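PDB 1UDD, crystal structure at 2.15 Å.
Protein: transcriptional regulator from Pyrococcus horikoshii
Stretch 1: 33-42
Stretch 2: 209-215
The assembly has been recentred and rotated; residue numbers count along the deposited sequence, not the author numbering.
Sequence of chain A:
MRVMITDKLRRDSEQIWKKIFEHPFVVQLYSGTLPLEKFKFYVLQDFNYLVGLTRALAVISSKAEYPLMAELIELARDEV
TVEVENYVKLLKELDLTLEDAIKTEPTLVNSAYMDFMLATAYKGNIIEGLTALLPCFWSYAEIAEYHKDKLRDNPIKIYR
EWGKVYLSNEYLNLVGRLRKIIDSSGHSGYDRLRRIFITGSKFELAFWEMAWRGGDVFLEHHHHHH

Stretch 1, residues 33-42: TLPLEKFKFY
Stretch 2, residues 209-215: EMAWRGG

Two helical segments, distant in sequence but in one chain, pack here without a single hydrogen bond between them; aromatic faces and apolar contacts hold them together, burying 396 Å² in all. In stretch 1, Thr 33 and Leu 34, the latter extended at phi/psi -56/132, lead to Pro 35 (-69/122), the N-cap of a helix running from Leu 36 through Tyr 42 and beyond. Proline suits this place because its ring fixes phi and it needs no amide donor. Pro 35 O accepts from Lys 38 N at 2.7 Å, and the regular i to i+4 pattern follows, as in Tyr 42 N to Lys 38 O at 3.1 Å. Stretch 2 opens with the last turn of a helix, Glu 209 to Arg 213, and runs on through two glycines. Lys 38 to Tyr 42 have phi of -62° to -71° and psi of -33° to -55°; Glu 209 to Arg 213 have phi of -60° to -77° and psi of -22° to -44°. The axes approach to 8.8 Å, and their N-to-C directions differ by 130°, so the helices run obliquely against each other. The register is set by CA-CA distances of 5.2 Å for Tyr 42 and Ala 211, 6.7 Å for Lys 38 and Trp 212, and 6.5 Å for Phe 41 and Gly 214.

Glu 209 (chi1 t, chi2 p) stays out of reach of stretch 1. Glu 209 OE2 lies 3.1 Å from Arg 213 NE, one turn on, a salt bridge of charges only, since no N-H points at the oxygen.

Met 210 starts sideways from the backbone, but with chi1 p, chi2 93° and chi3 t its end comes nearer. Met 210 SD lies 4.0 Å from Phe 41 CE2, at the ring edge, where a polarizable sulfur meets the slightly positive ring hydrogens.

At Ala 211 the backbones come closest in register. Ala 211 CB sits 4.1 Å from Tyr 42 CB, and the small methyl suits so short a CA-CA distance. Tyr 42 has chi1 163° and chi2 67°; its OH is hydrogen-bonded elsewhere in the structure.

Trp 212 leaves the backbone pointing away, yet chi1 t and chi2 -110° bring the end of its side chain nearer to stretch 1. Lys 38, chi1 m and then t throughout, extends its amine over the indole: Lys 38 NZ is 3.2 Å from the centroid of the Trp 212 six-membered ring, 5° off the normal. This cation-pi contact pairs the ammonium charge with the electron-rich indole face. At the ring's edge, Leu 34 CD1 (chi1 t, chi2 p) lies 3.9 Å from Trp 212 CZ3, an apolar contact.

The CA-to-CB bond of Arg 213 (chi1 m, chi2 t, chi3 t, chi4 -59°) points away from stretch 1, and the exposed site suits a long charged side chain.

Gly 214 leaves the helix at phi/psi 70/33, a positive phi that favours glycine. Gly 214 N donates weakly to Met 210 O at 2.8 Å. Phe 41 (chi1 t, chi2 83°) turns one ring face to it: Gly 214 CA lies 3.7 Å from the Phe 41 ring centroid, 17° off the normal, a CH-pi contact, while Phe 41 CZ approaches Gly 214 C to 3.4 Å.

Gly 215, with phi 165°, closes the segment: Gly 215 N donates a hydrogen bond to Met 210 O at 3.2 Å and lies 3.7 Å from Phe 41 CZ.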

ATOM      1  N   THR A  33      31.983 -26.179 -12.151  1.00 41.54           N
ATOM      2  CA  THR A  33      32.342 -25.878 -13.529  1.00 42.38           C
ATOM      3  C   THR A  33      32.002 -24.463 -13.997  1.00 42.31           C
ATOM      4  O   THR A  33      32.553 -23.973 -14.987  1.00 41.20           O
ATOM      5  CB  THR A  33      31.659 -26.907 -14.450  1.00 43.51           C
ATOM      6  OG1 THR A  33      32.399 -28.134 -14.395  1.00 48.13           O
ATOM      7  CG2 THR A  33      31.584 -26.418 -15.876  1.00 47.31           C
ATOM      8  N   LEU A  34      31.098 -23.801 -13.290  1.00 41.58           N
ATOM      9  CA  LEU A  34      30.701 -22.456 -13.677  1.00 41.71           C
ATOM     10  C   LEU A  34      31.895 -21.500 -13.783  1.00 41.87           C
ATOM     11  O   LEU A  34      32.755 -21.460 -12.900  1.00 41.60           O
ATOM     12  CB  LEU A  34      29.683 -21.887 -12.671  1.00 39.43           C
ATOM     13  CG  LEU A  34      29.043 -20.566 -13.124  1.00 39.19           C
ATOM     14  CD1 LEU A  34      28.071 -20.863 -14.251  1.00 34.93           C
ATOM     15  CD2 LEU A  34      28.319 -19.877 -11.957  1.00 41.69           C
ATOM     16  N   PRO A  35      31.974 -20.735 -14.885  1.00 41.70           N
ATOM     17  CA  PRO A  35      33.079 -19.787 -15.050  1.00 42.91           C
ATOM     18  C   PRO A  35      32.899 -18.660 -14.027  1.00 45.05           C
ATOM     19  O   PRO A  35      31.866 -17.988 -14.011  1.00 46.68           O
ATOM     20  CB  PRO A  35      32.902 -19.296 -16.486  1.00 43.80           C
ATOM     21  CG  PRO A  35      32.257 -20.465 -17.169  1.00 42.54           C
ATOM     22  CD  PRO A  35      31.232 -20.901 -16.148  1.00 42.00           C
ATOM     23  N   LEU A  36      33.903 -18.465 -13.178  1.00 46.37           N
ATOM     24  CA  LEU A  36      33.867 -17.450 -12.129  1.00 48.43           C
ATOM     25  C   LEU A  36      33.294 -16.112 -12.563  1.00 50.02           C
ATOM     26  O   LEU A  36      32.796 -15.355 -11.734  1.00 53.36           O
ATOM     27  CB  LEU A  36      35.268 -17.239 -11.554  1.00 47.71           C
ATOM     28  CG  LEU A  36      35.351 -16.449 -10.246  1.00 49.77           C
ATOM     29  CD1 LEU A  36      34.467 -17.112  -9.203  1.00 50.11           C
ATOM     30  CD2 LEU A  36      36.795 -16.396  -9.763  1.00 47.40           C
ATOM     31  N   GLU A  37      33.363 -15.817 -13.856  1.00 50.85           N
ATOM     32  CA  GLU A  37      32.838 -14.556 -14.363  1.00 50.78           C
ATOM     33  C   GLU A  37      31.321 -14.519 -14.333  1.00 49.96           C
ATOM     34  O   GLU A  37      30.727 -13.465 -14.088  1.00 47.88           O
ATOM     35  CB  GLU A  37      33.313 -14.298 -15.791  1.00 54.24           C
ATOM     36  CG  GLU A  37      34.721 -13.742 -15.881  1.00 60.83           C
ATOM     37  CD  GLU A  37      34.944 -12.569 -14.934  1.00 63.26           C
ATOM     38  OE1 GLU A  37      35.274 -12.809 -13.748  1.00 63.20           O
ATOM     39  OE2 GLU A  37      34.775 -11.407 -15.377  1.00 63.73           O
ATOM     40  N   LYS A  38      30.702 -15.666 -14.606  1.00 46.97           N
ATOM     41  CA  LYS A  38      29.252 -15.767 -14.602  1.00 43.73           C
ATOM     42  C   LYS A  38      28.714 -15.685 -13.183  1.00 41.23           C
ATOM     43  O   LYS A  38      27.632 -15.156 -12.958  1.00 43.01           O
ATOM     44  CB  LYS A  38      28.802 -17.075 -15.260  1.00 44.00           C
ATOM     45  CG  LYS A  38      29.113 -17.131 -16.740  1.00 46.71           C
ATOM     46  CD  LYS A  38      28.452 -18.305 -17.419  1.00 46.66           C
ATOM     47  CE  LYS A  38      28.427 -18.083 -18.924  1.00 47.53           C
ATOM     48  NZ  LYS A  38      27.688 -19.157 -19.648  1.00 50.35           N
ATOM     49  N   PHE A  39      29.475 -16.202 -12.227  1.00 39.54           N
ATOM     50  CA  PHE A  39      29.056 -16.170 -10.830  1.00 40.48           C
ATOM     51  C   PHE A  39      29.045 -14.726 -10.352  1.00 41.00           C
ATOM     52  O   PHE A  39      28.120 -14.299  -9.657  1.00 41.08           O
ATOM     53  CB  PHE A  39      30.007 -17.008  -9.966  1.00 38.86           C
ATOM     54  CG  PHE A  39      29.576 -17.147  -8.528  1.00 36.44           C
ATOM     55  CD1 PHE A  39      28.335 -17.690  -8.206  1.00 38.41           C
ATOM     56  CD2 PHE A  39      30.428 -16.769  -7.493  1.00 38.04           C
ATOM     57  CE1 PHE A  39      27.945 -17.860  -6.873  1.00 37.32           C
ATOM     58  CE2 PHE A  39      30.054 -16.931  -6.156  1.00 40.59           C
ATOM     59  CZ  PHE A  39      28.801 -17.483  -5.846  1.00 41.55           C
ATOM     60  N   LYS A  40      30.069 -13.965 -10.732  1.00 40.05           N
ATOM     61  CA  LYS A  40      30.134 -12.567 -10.328  1.00 40.27           C
ATOM     62  C   LYS A  40      28.952 -11.783 -10.885  1.00 38.64           C
ATOM     63  O   LYS A  40      28.399 -10.940 -10.191  1.00 38.37           O
ATOM     64  CB  LYS A  40      31.452 -11.928 -10.774  1.00 38.95           C
ATOM     65  CG  LYS A  40      32.664 -12.484 -10.054  1.00 42.11           C
ATOM     66  CD  LYS A  40      33.932 -11.806 -10.539  1.00 47.59           C
ATOM     67  CE  LYS A  40      35.178 -12.492 -10.014  1.00 49.08           C
ATOM     68  NZ  LYS A  40      36.408 -11.777 -10.475  1.00 53.08           N
ATOM     69  N   PHE A  41      28.562 -12.050 -12.129  1.00 37.49           N
ATOM     70  CA  PHE A  41      27.423 -11.339 -12.711  1.00 38.67           C
ATOM     71  C   PHE A  41      26.161 -11.639 -11.895  1.00 37.49           C
ATOM     72  O   PHE A  41      25.337 -10.752 -11.646  1.00 34.64           O
ATOM     73  CB  PHE A  41      27.186 -11.776 -14.153  1.00 37.72           C
ATOM     74  CG  PHE A  41      26.064 -11.048 -14.815  1.00 41.97           C
ATOM     75  CD1 PHE A  41      26.271  -9.794 -15.388  1.00 44.09           C
ATOM     76  CD2 PHE A  41      24.784 -11.590 -14.831  1.00 40.54           C
ATOM     77  CE1 PHE A  41      25.212  -9.087 -15.972  1.00 43.43           C
ATOM     78  CE2 PHE A  41      23.723 -10.897 -15.405  1.00 43.67           C
ATOM     79  CZ  PHE A  41      23.935  -9.639 -15.979  1.00 43.94           C
ATOM     80  N   TYR A  42      26.025 -12.903 -11.502  1.00 36.21           N
ATOM     81  CA  TYR A  42      24.901 -13.363 -10.701  1.00 36.28           C
ATOM     82  C   TYR A  42      24.926 -12.708  -9.321  1.00 37.28           C
ATOM     83  O   TYR A  42      23.940 -12.086  -8.907  1.00 37.45           O
ATOM     84  CB  TYR A  42      24.952 -14.898 -10.573  1.00 35.96           C
ATOM     85  CG  TYR A  42      24.102 -15.478  -9.460  1.00 35.41           C
ATOM     86  CD1 TYR A  42      22.703 -15.414  -9.501  1.00 34.00           C
ATOM     87  CD2 TYR A  42      24.700 -16.069  -8.352  1.00 36.31           C
ATOM     88  CE1 TYR A  42      21.927 -15.926  -8.457  1.00 35.12           C
ATOM     89  CE2 TYR A  42      23.940 -16.579  -7.305  1.00 36.50           C
ATOM     90  CZ  TYR A  42      22.556 -16.501  -7.364  1.00 35.90           C
ATOM     91  OH  TYR A  42      21.822 -16.972  -6.306  1.00 36.84           O
ATOM     92  N   GLU A 209      18.415 -18.141 -15.849  1.00 36.80           N
ATOM     93  CA  GLU A 209      18.621 -17.975 -17.276  1.00 39.79           C
ATOM     94  C   GLU A 209      19.306 -16.659 -17.608  1.00 40.59           C
ATOM     95  O   GLU A 209      20.222 -16.622 -18.426  1.00 41.06           O
ATOM     96  CB  GLU A 209      17.283 -18.065 -18.010  1.00 41.22           C
ATOM     97  CG  GLU A 209      17.386 -17.998 -19.534  1.00 45.30           C
ATOM     98  CD  GLU A 209      18.341 -19.038 -20.112  1.00 49.03           C
ATOM     99  OE1 GLU A 209      18.331 -20.188 -19.617  1.00 45.92           O
ATOM    100  OE2 GLU A 209      19.088 -18.707 -21.067  1.00 48.76           O
ATOM    101  N   MET A 210      18.871 -15.574 -16.977  1.00 39.45           N
ATOM    102  CA  MET A 210      19.485 -14.287 -17.261  1.00 39.04           C
ATOM    103  C   MET A 210      20.886 -14.224 -16.667  1.00 38.56           C
ATOM    104  O   MET A 210      21.745 -13.493 -17.162  1.00 39.29           O
ATOM    105  CB  MET A 210      18.612 -13.146 -16.730  1.00 39.60           C
ATOM    106  CG  MET A 210      18.650 -12.966 -15.252  1.00 39.65           C
ATOM    107  SD  MET A 210      19.882 -11.787 -14.763  1.00 38.32           S
ATOM    108  CE  MET A 210      19.550 -11.781 -12.962  1.00 41.24           C
ATOM    109  N   ALA A 211      21.116 -14.983 -15.599  1.00 36.36           N
ATOM    110  CA  ALA A 211      22.433 -15.015 -14.986  1.00 36.08           C
ATOM    111  C   ALA A 211      23.349 -15.794 -15.938  1.00 38.29           C
ATOM    112  O   ALA A 211      24.542 -15.528 -16.033  1.00 37.83           O
ATOM    113  CB  ALA A 211      22.366 -15.705 -13.636  1.00 35.43           C
ATOM    114  N   TRP A 212      22.768 -16.759 -16.642  1.00 40.59           N
ATOM    115  CA  TRP A 212      23.510 -17.578 -17.590  1.00 44.35           C
ATOM    116  C   TRP A 212      23.831 -16.757 -18.837  1.00 45.49           C
ATOM    117  O   TRP A 212      24.935 -16.838 -19.373  1.00 45.69           O
ATOM    118  CB  TRP A 212      22.686 -18.818 -17.967  1.00 45.23           C
ATOM    119  CG  TRP A 212      23.370 -19.731 -18.943  1.00 47.88           C
ATOM    120  CD1 TRP A 212      23.023 -19.949 -20.249  1.00 48.30           C
ATOM    121  CD2 TRP A 212      24.532 -20.535 -18.695  1.00 48.93           C
ATOM    122  NE1 TRP A 212      23.900 -20.838 -20.828  1.00 49.72           N
ATOM    123  CE2 TRP A 212      24.836 -21.212 -19.898  1.00 48.89           C
ATOM    124  CE3 TRP A 212      25.345 -20.750 -17.574  1.00 50.78           C
ATOM    125  CZ2 TRP A 212      25.923 -22.089 -20.011  1.00 50.95           C
ATOM    126  CZ3 TRP A 212      26.430 -21.627 -17.688  1.00 52.42           C
ATOM    127  CH2 TRP A 212      26.705 -22.283 -18.899  1.00 50.97           C
ATOM    128  N   ARG A 213      22.863 -15.960 -19.281  1.00 45.18           N
ATOM    129  CA  ARG A 213      23.031 -15.116 -20.450  1.00 46.73           C
ATOM    130  C   ARG A 213      23.851 -13.865 -20.166  1.00 46.79           C
ATOM    131  O   ARG A 213      24.424 -13.279 -21.076  1.00 47.77           O
ATOM    132  CB  ARG A 213      21.667 -14.714 -21.000  1.00 49.83           C
ATOM    133  CG  ARG A 213      20.914 -15.864 -21.636  1.00 55.21           C
ATOM    134  CD  ARG A 213      19.605 -15.379 -22.222  1.00 60.54           C
ATOM    135  NE  ARG A 213      18.982 -16.378 -23.084  1.00 64.65           N
ATOM    136  CZ  ARG A 213      19.556 -16.888 -24.171  1.00 68.08           C
ATOM    137  NH1 ARG A 213      20.774 -16.496 -24.531  1.00 68.01           N
ATOM    138  NH2 ARG A 213      18.908 -17.783 -24.906  1.00 69.82           N
ATOM    139  N   GLY A 214      23.913 -13.454 -18.904  1.00 47.45           N
ATOM    140  CA  GLY A 214      24.675 -12.262 -18.570  1.00 47.08           C
ATOM    141  C   GLY A 214      23.953 -11.043 -19.111  1.00 49.95           C
ATOM    142  O   GLY A 214      24.572 -10.059 -19.519  1.00 49.91           O
ATOM    143  N   GLY A 215      22.626 -11.125 -19.112  1.00 51.19           N
ATOM    144  CA  GLY A 215      21.790 -10.051 -19.607  1.00 52.13           C
ATOM    145  C   GLY A 215      20.402 -10.627 -19.811  1.00 54.69           C
ATOM    146  O   GLY A 215      20.211 -11.806 -19.444  1.00 54.49           O
TER